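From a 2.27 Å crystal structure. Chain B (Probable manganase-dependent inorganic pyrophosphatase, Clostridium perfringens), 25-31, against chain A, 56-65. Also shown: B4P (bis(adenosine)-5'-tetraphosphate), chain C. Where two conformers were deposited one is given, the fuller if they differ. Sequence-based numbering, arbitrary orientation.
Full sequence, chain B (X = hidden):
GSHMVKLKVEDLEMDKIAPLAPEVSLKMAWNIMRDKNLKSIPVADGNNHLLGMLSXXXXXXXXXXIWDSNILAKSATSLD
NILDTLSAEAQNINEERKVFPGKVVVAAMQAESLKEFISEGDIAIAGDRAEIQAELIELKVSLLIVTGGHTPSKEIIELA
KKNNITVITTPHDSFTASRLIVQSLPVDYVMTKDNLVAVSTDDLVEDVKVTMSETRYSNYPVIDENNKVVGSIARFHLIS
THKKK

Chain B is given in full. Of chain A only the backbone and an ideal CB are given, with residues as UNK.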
# COMPACT_ATOMS: atom_id res chain seq x y z
N SER B 25 4.76 -14.07 0.80
CA SER B 25 4.22 -12.75 1.19
C SER B 25 4.25 -11.75 0.04
O SER B 25 5.07 -11.82 -0.85
CB SER B 25 5.01 -12.17 2.37
OG SER B 25 6.32 -11.90 1.95
N LEU B 26 3.33 -10.80 0.09
CA LEU B 26 3.36 -9.67 -0.88
C LEU B 26 4.70 -8.96 -0.78
O LEU B 26 5.28 -8.60 -1.77
CB LEU B 26 2.21 -8.70 -0.65
CG LEU B 26 0.77 -9.22 -0.77
CD1 LEU B 26 -0.15 -8.03 -0.73
CD2 LEU B 26 0.54 -10.07 -2.06
N LYS B 27 5.25 -8.83 0.40
CA LYS B 27 6.56 -8.20 0.55
C LYS B 27 7.62 -8.92 -0.24
O LYS B 27 8.34 -8.31 -1.01
CB LYS B 27 7.01 -8.17 2.00
CG LYS B 27 8.44 -7.63 2.14
CD LYS B 27 8.93 -7.75 3.56
CE LYS B 27 10.45 -7.45 3.67
NZ LYS B 27 11.00 -8.07 4.91
N MET B 28 7.73 -10.22 -0.03
CA MET B 28 8.65 -11.06 -0.80
C MET B 28 8.37 -11.00 -2.28
O MET B 28 9.30 -10.94 -3.10
CB MET B 28 8.58 -12.52 -0.36
CG MET B 28 9.32 -12.80 0.94
SD MET B 28 9.35 -14.59 1.30
CE MET B 28 7.70 -14.98 1.99
N ALA B 29 7.09 -11.04 -2.64
CA ALA B 29 6.70 -11.02 -4.05
C ALA B 29 7.11 -9.72 -4.70
O ALA B 29 7.65 -9.71 -5.79
CB ALA B 29 5.19 -11.24 -4.21
N TRP B 30 6.92 -8.62 -3.99
CA TRP B 30 7.21 -7.29 -4.55
C TRP B 30 8.71 -7.14 -4.74
O TRP B 30 9.16 -6.64 -5.76
CB TRP B 30 6.62 -6.17 -3.71
CG TRP B 30 7.01 -4.79 -4.12
CD1 TRP B 30 7.69 -3.90 -3.37
CD2 TRP B 30 6.74 -4.13 -5.37
NE1 TRP B 30 7.87 -2.73 -4.06
CE2 TRP B 30 7.30 -2.84 -5.29
CE3 TRP B 30 6.09 -4.50 -6.55
CZ2 TRP B 30 7.22 -1.92 -6.34
CZ3 TRP B 30 6.01 -3.60 -7.58
CH2 TRP B 30 6.58 -2.32 -7.48
N ASN B 31 9.49 -7.63 -3.77
CA ASN B 31 10.95 -7.57 -3.87
C ASN B 31 11.43 -8.34 -5.10
O ASN B 31 12.38 -7.94 -5.76
CB ASN B 31 11.65 -8.13 -2.62
CG ASN B 31 11.52 -7.21 -1.40
OD1 ASN B 31 10.68 -6.30 -1.37
ND2 ASN B 31 12.34 -7.47 -0.38
N UNK A 56 -0.27 2.17 -11.14
CA UNK A 56 -0.26 1.32 -9.94
C UNK A 56 1.15 0.85 -9.57
O UNK A 56 1.35 0.45 -8.45
CB UNK A 56 -1.16 0.10 -10.15
N UNK A 57 2.11 0.95 -10.48
CA UNK A 57 3.52 0.70 -10.15
C UNK A 57 4.12 1.75 -9.22
O UNK A 57 4.84 1.43 -8.28
CB UNK A 57 4.35 0.64 -11.44
N UNK A 58 3.79 3.03 -9.45
CA UNK A 58 4.18 4.13 -8.53
C UNK A 58 3.54 3.96 -7.15
O UNK A 58 4.14 4.18 -6.10
CB UNK A 58 3.78 5.48 -9.12
N UNK A 59 2.25 3.69 -7.19
CA UNK A 59 1.44 3.61 -5.98
C UNK A 59 1.96 2.44 -5.13
O UNK A 59 2.21 2.59 -3.93
CB UNK A 59 -0.04 3.43 -6.32
N UNK A 60 2.16 1.29 -5.78
CA UNK A 60 2.64 0.12 -5.05
C UNK A 60 4.01 0.38 -4.42
O UNK A 60 4.24 0.08 -3.25
CB UNK A 60 2.71 -1.09 -5.98
N UNK A 61 4.90 0.96 -5.21
CA UNK A 61 6.25 1.22 -4.74
C UNK A 61 6.21 2.10 -3.50
O UNK A 61 6.90 1.85 -2.54
CB UNK A 61 7.09 1.88 -5.84
N UNK A 62 5.35 3.10 -3.53
CA UNK A 62 5.20 4.03 -2.42
C UNK A 62 4.54 3.39 -1.21
O UNK A 62 5.02 3.56 -0.08
CB UNK A 62 4.39 5.25 -2.87
N UNK A 63 3.46 2.66 -1.42
CA UNK A 63 2.79 1.96 -0.32
C UNK A 63 3.70 0.91 0.31
O UNK A 63 3.73 0.75 1.51
CB UNK A 63 1.50 1.30 -0.82
N UNK A 64 4.45 0.21 -0.51
CA UNK A 64 5.31 -0.87 -0.00
C UNK A 64 6.58 -0.35 0.66
O UNK A 64 7.33 -1.13 1.28
CB UNK A 64 5.69 -1.82 -1.14
N UNK A 65 6.86 0.94 0.53
CA UNK A 65 8.09 1.49 1.12
C UNK A 65 7.81 2.21 2.41
O UNK A 65 7.22 3.29 2.43
CB UNK A 65 8.78 2.44 0.14
PA B4P C . 3.57 -0.61 -18.95
O1A B4P C . 4.69 -1.41 -19.46
O2A B4P C . 2.91 0.36 -20.02
O3A B4P C . 2.58 -1.65 -18.27
PB B4P C . 1.03 -1.48 -17.94
O1B B4P C . 0.22 -1.48 -19.16
O2B B4P C . 0.80 -0.23 -16.98
O3B B4P C . 0.83 -2.83 -17.09
PG B4P C . 0.45 -4.23 -17.78
O1G B4P C . 1.26 -4.39 -19.01
O2G B4P C . 0.51 -5.44 -16.76
O3G B4P C . -1.11 -4.06 -18.10
PD B4P C . -1.95 -5.33 -18.64
O1D B4P C . -3.08 -4.86 -19.47
O2D B4P C . -0.98 -6.36 -19.39
O5E B4P C . 4.16 0.33 -17.80
C5E B4P C . 4.54 -0.23 -16.55
C4E B4P C . 4.81 0.92 -15.60
O4E B4P C . 5.73 1.83 -16.20
C3E B4P C . 3.56 1.73 -15.35
O3E B4P C . 2.99 1.34 -14.13
C2E B4P C . 3.99 3.17 -15.34
O2E B4P C . 4.32 3.59 -14.03
C1E B4P C . 5.25 3.20 -16.17
N9A B4P C . 4.90 3.79 -17.49
C8A B4P C . 3.83 3.46 -18.26
N7A B4P C . 3.79 4.21 -19.40
C5A B4P C . 4.84 5.03 -19.38
C6A B4P C . 5.39 6.07 -20.25
N6A B4P C . 4.81 6.38 -21.41
N1A B4P C . 6.51 6.73 -19.85
C2A B4P C . 7.12 6.42 -18.69
N3A B4P C . 6.66 5.49 -17.85
C4A B4P C . 5.55 4.77 -18.11
O5F B4P C . -2.48 -5.95 -17.27
C5F B4P C . -3.28 -5.15 -16.42
C4F B4P C . -3.60 -5.96 -15.20
O4F B4P C . -4.43 -7.07 -15.58
C3F B4P C . -2.35 -6.51 -14.57
O3F B4P C . -1.94 -5.71 -13.45
C2F B4P C . -2.75 -7.91 -14.13
O2F B4P C . -3.21 -7.80 -12.80
C1F B4P C . -3.89 -8.29 -15.08
N9B B4P C . -3.32 -9.17 -16.12
C8B B4P C . -2.14 -9.04 -16.75
N7B B4P C . -1.94 -10.07 -17.61
C5B B4P C . -2.99 -10.89 -17.53
C6B B4P C . -3.40 -12.15 -18.17
N6B B4P C . -2.63 -12.76 -19.08
N1B B4P C . -4.58 -12.68 -17.80
C2B B4P C . -5.37 -12.09 -16.89
N3B B4P C . -5.05 -10.95 -16.26
C4B B4P C . -3.89 -10.31 -16.54

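Chain B presents the start of a helix to chain A, and its dominant feature is Trp30(B): its CA-to-CB bond points toward chain A, and its indole lies against positions 57, 60, 61 and 64 of the helix of chain A, which runs at 126° to its own. The positions that face chain B are judged mainly by their relation to that ring.

Position 56 has nothing of chain B within reach of its CB, so this contact leaves the choice open. It is Thr56(A), whose carbonyl O accepts from the helix.

At position 57 the CB points sideways, 5.4 Å from Trp30(B) CH2, and the bound nucleotide lies beyond. A small or polar residue would suit a place between ring and ribose. It is Ser57(A), in rotamer p, with OG 2.7 Å from both O2E and O3E of B4P; its backbone O approaches Trp30(B) CH2 at 4.2 Å.

Position 58 points away and 59 is out of reach, so chain B constrains neither. They are Asn58(A) and Ile59(A).

Position 60 points toward chain B, with its CB 4.3 Å from Trp30(B) CH2. Chain B offers an aromatic face here, which favours a compact side chain with a methyl to lay on it: Val, Thr or Ile would all be reasonable. It is Thr60(A). In rotamer m, its CG2 sits 3.7 Å from the centroid of the six-membered ring of Trp30(B), almost on the ring normal, a CH-pi contact. Its OG1 meanwhile donates to Thr56(A) O (2.9 Å), so the polar group is satisfied within the helix while the methyl meets the indole.

At position 61 the CA-to-CB bond points sideways, yet the CB is already 3.8 Å from Trp30(B) CZ2, and a small residue such as Ala, Gly or Ser fits most easily. It is Ala61(A), its CA 3.7 Å from the same CZ2. A water links the chains beside it, donating to Ala61(A) O (2.6 Å) and accepting from Trp30(B) NE1 (3.0 Å).

Position 62 points away and 63 is out of reach; they are Thr62(A), whose OG1 donates to Asn58(A) O (3.1 Å), and Tyr63(A).

Position 64 points toward chain B, its CB 3.6 Å from Trp30(B) CD1. The space continues past the indole to the backbone of Lys27(B), so a long, flexible apolar chain is favoured: Met suits best, while Leu would cover the ring but reach less far. It is Met64(A), with all three chi angles in m. Its CG lies over the five-membered ring of Trp30(B), 3.9 Å from the centroid, and its CE packs 3.4 Å from Trp30(B) CB and 3.7 Å from Lys27(B) CA.

Position 65, outside the helix, points sideways without touching chain B; it is Asp65(A).

Chain A (56-65) TSNITATYMD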
# COMPACT_ATOMS: atom_id res chain seq x y z
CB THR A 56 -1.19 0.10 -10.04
OG1 THR A 56 -0.71 -0.78 -11.04
CG2 THR A 56 -2.63 0.54 -10.34
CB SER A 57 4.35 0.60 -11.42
OG SER A 57 4.58 1.87 -12.01
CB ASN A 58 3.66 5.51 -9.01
CG ASN A 58 4.10 5.89 -10.40
OD1 ASN A 58 3.27 6.34 -11.19
ND2 ASN A 58 5.38 5.70 -10.73
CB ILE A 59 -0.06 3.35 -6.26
CG1 ILE A 59 -0.70 4.52 -7.06
CG2 ILE A 59 -0.83 3.13 -4.94
CD1 ILE A 59 -2.20 4.39 -7.31
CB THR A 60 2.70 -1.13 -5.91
OG1 THR A 60 1.38 -1.48 -6.33
CG2 THR A 60 3.31 -2.29 -5.14
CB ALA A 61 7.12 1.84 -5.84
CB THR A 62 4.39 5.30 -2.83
OG1 THR A 62 5.14 6.01 -3.82
CG2 THR A 62 4.13 6.22 -1.63
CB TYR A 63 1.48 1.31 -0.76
CG TYR A 63 0.70 0.72 0.40
CD1 TYR A 63 -0.26 1.48 1.06
CD2 TYR A 63 0.93 -0.57 0.85
CE1 TYR A 63 -0.98 0.97 2.13
CE2 TYR A 63 0.22 -1.10 1.93
CZ TYR A 63 -0.74 -0.32 2.57
OH TYR A 63 -1.47 -0.81 3.65
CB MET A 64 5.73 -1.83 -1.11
CG MET A 64 4.59 -2.48 -1.87
SD MET A 64 3.84 -3.91 -1.07
CE MET A 64 5.23 -5.05 -0.85
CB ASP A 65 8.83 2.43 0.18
CG ASP A 65 9.97 3.14 0.89
OD1 ASP A 65 9.81 4.32 1.25
OD2 ASP A 65 10.99 2.49 1.17
O HOH W 1 8.63 -0.12 -2.77
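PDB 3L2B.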